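Local coordinates for endo-xylogalacturonan hydrolase A (Aspergillus tubingensis, PDB 4C2L), which hydrolyses xylogalacturonan, the xylose-substituted galacturonan of the hairy regions of pectin, and requires that xylose substitution for activity, at residues 18-32 with 47-61. Numbering follows the deposited sequence.
Sequences VCTPTAGGDSSTDDV and TIVFPEGSTYYLNSV. With MAN (alpha-D-mannopyranose), chain C.
T20 carries a mannose bonded covalently to its OG1 and bordered by V18, V49 and P51, while its CG2 lies 3.5 Å from V49 O and 3.8 Å from P51 CG. Two consecutive aspartates, D30 and D31, grip the backbone of 57-59. D31 makes two hydrogen bonds to the backbone of Y57: its N donates to Y57 O, while its OD2 accepts from Y57 N at 2.8 Å, on the anti side and tilted 27° out of the carboxylate plane. The other oxygen, OD1, takes G24 N, so the same carboxylate also ties back the 24-31 loop. D30 OD1 is sandwiched between two amides, N59 N at 2.9 Å and V32 N at 3.0 Å, which arrive from opposite faces of its carboxylate; the second caps the turn into helix 32-42. With CG anti to the backbone N (chi1 -166°), D30 also brings OD2 to S60 OG, 2.8 Å away, through its syn lone pair. N59 ND2 donates to S27 O, and S27 CA and CB lie over one face of the Y57 ring. The contact belongs to the N-terminal end of the right-handed parallel beta-helix of family 28 hydrolases, where strand 18-19 pairs in parallel with 47-50 and helix 32-42 links them. Here C19 N bonds to T47 O, and C19 O receives V49 N. Farther along, Y56 OH donates to P21 O (2.6 Å), and the Y56 ring lies between A23 CB on one face and F50 CD1 on the other. P21 CG packs 3.8 Å from F50 CE1.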
# COMPACT_ATOMS: atom_id res chain seq x y z
N VAL A 18 8.17 23.84 22.26
CA VAL A 18 8.49 22.41 22.19
C VAL A 18 7.96 21.68 23.43
O VAL A 18 8.18 22.12 24.55
CB VAL A 18 10.01 22.18 22.06
CG1 VAL A 18 10.32 20.70 21.92
CG2 VAL A 18 10.56 22.93 20.85
N CYS A 19 7.26 20.57 23.22
CA CYS A 19 6.65 19.82 24.32
C CYS A 19 7.19 18.40 24.27
O CYS A 19 7.27 17.80 23.19
CB CYS A 19 5.12 19.76 24.13
SG CYS A 19 4.20 21.27 24.55
N THR A 20 7.56 17.84 25.42
CA THR A 20 7.90 16.43 25.50
C THR A 20 6.85 15.70 26.31
O THR A 20 6.74 15.94 27.52
CB THR A 20 9.28 16.22 26.14
OG1 THR A 20 10.25 16.96 25.38
CG2 THR A 20 9.67 14.73 26.17
N PRO A 21 6.08 14.79 25.69
CA PRO A 21 5.04 14.10 26.46
C PRO A 21 5.62 13.29 27.60
O PRO A 21 6.67 12.66 27.45
CB PRO A 21 4.40 13.13 25.46
CG PRO A 21 4.92 13.52 24.12
CD PRO A 21 6.19 14.29 24.30
N THR A 22 4.92 13.30 28.73
CA THR A 22 5.33 12.50 29.88
C THR A 22 5.18 11.02 29.59
O THR A 22 4.11 10.56 29.26
CB THR A 22 4.47 12.86 31.11
OG1 THR A 22 4.55 14.27 31.32
CG2 THR A 22 4.97 12.13 32.34
N ALA A 23 6.28 10.28 29.70
CA ALA A 23 6.26 8.84 29.52
C ALA A 23 5.93 8.19 30.87
O ALA A 23 6.61 8.43 31.86
CB ALA A 23 7.62 8.36 29.00
N GLY A 24 4.87 7.39 30.90
CA GLY A 24 4.45 6.69 32.12
C GLY A 24 5.39 5.58 32.53
O GLY A 24 5.43 5.19 33.71
N GLY A 25 6.14 5.06 31.56
CA GLY A 25 7.15 4.02 31.80
C GLY A 25 6.61 2.63 32.05
O GLY A 25 7.34 1.73 32.49
N ASP A 26 5.33 2.42 31.79
CA ASP A 26 4.75 1.10 32.03
C ASP A 26 3.65 0.75 31.04
O ASP A 26 2.77 1.56 30.80
CB ASP A 26 4.21 0.98 33.45
CG ASP A 26 3.80 -0.44 33.77
OD1 ASP A 26 4.70 -1.30 33.96
OD2 ASP A 26 2.59 -0.71 33.79
N SER A 27 3.70 -0.47 30.51
CA SER A 27 2.77 -0.87 29.46
C SER A 27 1.32 -0.93 29.94
O SER A 27 0.42 -0.90 29.14
CB SER A 27 3.16 -2.22 28.83
OG SER A 27 3.12 -3.25 29.80
N SER A 28 1.11 -1.01 31.26
CA SER A 28 -0.26 -0.96 31.78
C SER A 28 -0.81 0.45 31.89
O SER A 28 -1.98 0.64 32.22
CB SER A 28 -0.34 -1.65 33.15
OG SER A 28 -0.21 -3.04 32.95
N THR A 29 0.03 1.45 31.64
CA THR A 29 -0.41 2.84 31.66
C THR A 29 -0.43 3.41 30.26
O THR A 29 0.61 3.46 29.59
CB THR A 29 0.47 3.70 32.59
OG1 THR A 29 0.36 3.18 33.92
CG2 THR A 29 0.00 5.15 32.58
N ASP A 30 -1.60 3.86 29.83
CA ASP A 30 -1.76 4.42 28.49
C ASP A 30 -1.11 5.81 28.46
O ASP A 30 -1.45 6.68 29.27
CB ASP A 30 -3.26 4.52 28.18
CG ASP A 30 -3.53 4.77 26.71
OD1 ASP A 30 -2.56 4.98 25.94
OD2 ASP A 30 -4.72 4.73 26.35
N ASP A 31 -0.15 6.02 27.54
CA ASP A 31 0.49 7.32 27.35
C ASP A 31 -0.24 8.24 26.38
O ASP A 31 0.15 9.40 26.21
CB ASP A 31 1.95 7.15 26.88
CG ASP A 31 2.85 6.57 27.95
OD1 ASP A 31 2.66 6.88 29.16
OD2 ASP A 31 3.78 5.80 27.60
N VAL A 32 -1.26 7.72 25.70
CA VAL A 32 -1.97 8.53 24.70
C VAL A 32 -2.46 9.89 25.26
O VAL A 32 -2.25 10.91 24.62
CB VAL A 32 -3.09 7.73 24.01
CG1 VAL A 32 -4.04 8.64 23.23
CG2 VAL A 32 -2.49 6.69 23.06
N THR A 47 6.40 21.99 18.28
CA THR A 47 7.09 20.72 18.15
C THR A 47 6.81 19.83 19.35
O THR A 47 6.76 20.29 20.50
CB THR A 47 8.60 20.94 17.99
OG1 THR A 47 8.80 21.81 16.87
CG2 THR A 47 9.34 19.62 17.76
N ILE A 48 6.60 18.55 19.05
CA ILE A 48 6.46 17.53 20.07
C ILE A 48 7.59 16.53 19.86
O ILE A 48 7.86 16.10 18.74
CB ILE A 48 5.07 16.86 19.93
CG1 ILE A 48 3.98 17.82 20.43
CG2 ILE A 48 5.02 15.53 20.66
CD1 ILE A 48 3.54 18.84 19.40
N VAL A 49 8.27 16.18 20.95
CA VAL A 49 9.46 15.33 20.86
C VAL A 49 9.28 14.04 21.66
O VAL A 49 8.95 14.08 22.85
CB VAL A 49 10.73 16.08 21.36
CG1 VAL A 49 11.92 15.13 21.43
CG2 VAL A 49 11.04 17.27 20.45
N PHE A 50 9.47 12.90 21.01
CA PHE A 50 9.62 11.65 21.72
C PHE A 50 11.12 11.36 21.72
O PHE A 50 11.66 10.98 20.68
CB PHE A 50 8.88 10.52 20.99
CG PHE A 50 7.41 10.76 20.86
CD1 PHE A 50 6.55 10.35 21.87
CD2 PHE A 50 6.88 11.35 19.72
CE1 PHE A 50 5.18 10.55 21.75
CE2 PHE A 50 5.50 11.56 19.60
CZ PHE A 50 4.65 11.14 20.62
N PRO A 51 11.80 11.54 22.88
CA PRO A 51 13.25 11.49 22.88
C PRO A 51 13.87 10.15 22.49
O PRO A 51 13.30 9.10 22.71
CB PRO A 51 13.61 11.77 24.36
CG PRO A 51 12.44 12.52 24.88
CD PRO A 51 11.27 11.85 24.22
N GLU A 52 15.09 10.23 21.96
CA GLU A 52 15.87 9.03 21.70
C GLU A 52 15.99 8.17 22.96
O GLU A 52 16.22 8.68 24.06
CB GLU A 52 17.24 9.42 21.13
CG GLU A 52 18.15 8.25 20.78
CD GLU A 52 19.25 8.02 21.81
OE1 GLU A 52 19.19 8.61 22.92
OE2 GLU A 52 20.20 7.25 21.51
N GLY A 53 15.79 6.87 22.80
CA GLY A 53 15.88 5.91 23.89
C GLY A 53 14.61 5.80 24.73
O GLY A 53 14.56 5.01 25.66
N SER A 54 13.59 6.60 24.41
CA SER A 54 12.32 6.53 25.16
C SER A 54 11.42 5.41 24.64
O SER A 54 11.58 4.94 23.50
CB SER A 54 11.59 7.88 25.15
OG SER A 54 11.14 8.23 23.85
N THR A 55 10.49 4.95 25.48
CA THR A 55 9.43 4.03 25.04
C THR A 55 8.09 4.56 25.57
O THR A 55 7.94 4.79 26.78
CB THR A 55 9.64 2.58 25.52
OG1 THR A 55 10.88 2.06 24.98
CG2 THR A 55 8.51 1.67 25.05
N TYR A 56 7.16 4.76 24.66
CA TYR A 56 5.80 5.18 25.02
C TYR A 56 4.85 4.05 24.69
O TYR A 56 5.03 3.36 23.68
CB TYR A 56 5.41 6.43 24.24
CG TYR A 56 6.14 7.68 24.70
CD1 TYR A 56 7.47 7.90 24.33
CD2 TYR A 56 5.51 8.62 25.50
CE1 TYR A 56 8.14 9.04 24.75
CE2 TYR A 56 6.16 9.76 25.93
CZ TYR A 56 7.48 9.96 25.55
OH TYR A 56 8.12 11.10 25.98
N TYR A 57 3.85 3.85 25.55
CA TYR A 57 2.90 2.76 25.42
C TYR A 57 1.59 3.37 25.02
O TYR A 57 1.03 4.18 25.75
CB TYR A 57 2.77 1.99 26.75
CG TYR A 57 4.08 1.36 27.10
CD1 TYR A 57 4.48 0.17 26.47
CD2 TYR A 57 4.95 1.97 27.99
CE1 TYR A 57 5.70 -0.41 26.77
CE2 TYR A 57 6.19 1.41 28.29
CZ TYR A 57 6.55 0.21 27.68
OH TYR A 57 7.77 -0.35 27.95
N LEU A 58 1.12 3.01 23.83
CA LEU A 58 -0.08 3.62 23.30
C LEU A 58 -1.17 2.57 23.35
O LEU A 58 -1.15 1.62 22.56
CB LEU A 58 0.17 4.10 21.86
CG LEU A 58 1.00 5.39 21.69
CD1 LEU A 58 2.38 5.31 22.29
CD2 LEU A 58 1.13 5.69 20.20
N ASN A 59 -2.10 2.71 24.27
CA ASN A 59 -3.07 1.63 24.50
C ASN A 59 -4.47 1.96 23.97
O ASN A 59 -5.46 1.29 24.30
CB ASN A 59 -3.13 1.30 25.99
CG ASN A 59 -1.81 0.79 26.52
OD1 ASN A 59 -0.93 0.40 25.76
ND2 ASN A 59 -1.66 0.80 27.86
N SER A 60 -4.52 2.99 23.12
CA SER A 60 -5.76 3.44 22.51
C SER A 60 -5.43 4.20 21.24
O SER A 60 -4.25 4.43 20.94
CB SER A 60 -6.50 4.35 23.49
OG SER A 60 -5.70 5.46 23.86
N VAL A 61 -6.47 4.59 20.49
CA VAL A 61 -6.25 5.37 19.26
C VAL A 61 -5.52 6.67 19.57
O VAL A 61 -5.91 7.37 20.51
CB VAL A 61 -7.59 5.72 18.60
CG1 VAL A 61 -7.38 6.68 17.42
CG2 VAL A 61 -8.32 4.45 18.17
C1 MAN C . 11.05 17.78 26.26
C2 MAN C . 11.52 18.92 25.36
C3 MAN C . 12.50 18.42 24.31
C4 MAN C . 13.61 17.57 24.94
C5 MAN C . 13.01 16.47 25.84
C6 MAN C . 14.07 15.65 26.56
O2 MAN C . 12.14 19.91 26.15
O3 MAN C . 13.05 19.54 23.64
O4 MAN C . 14.38 17.00 23.91
O5 MAN C . 12.16 17.07 26.80
O6 MAN C . 14.67 16.44 27.57
O HOH W 1 6.08 5.27 28.76
O HOH W 2 -0.63 -2.71 27.34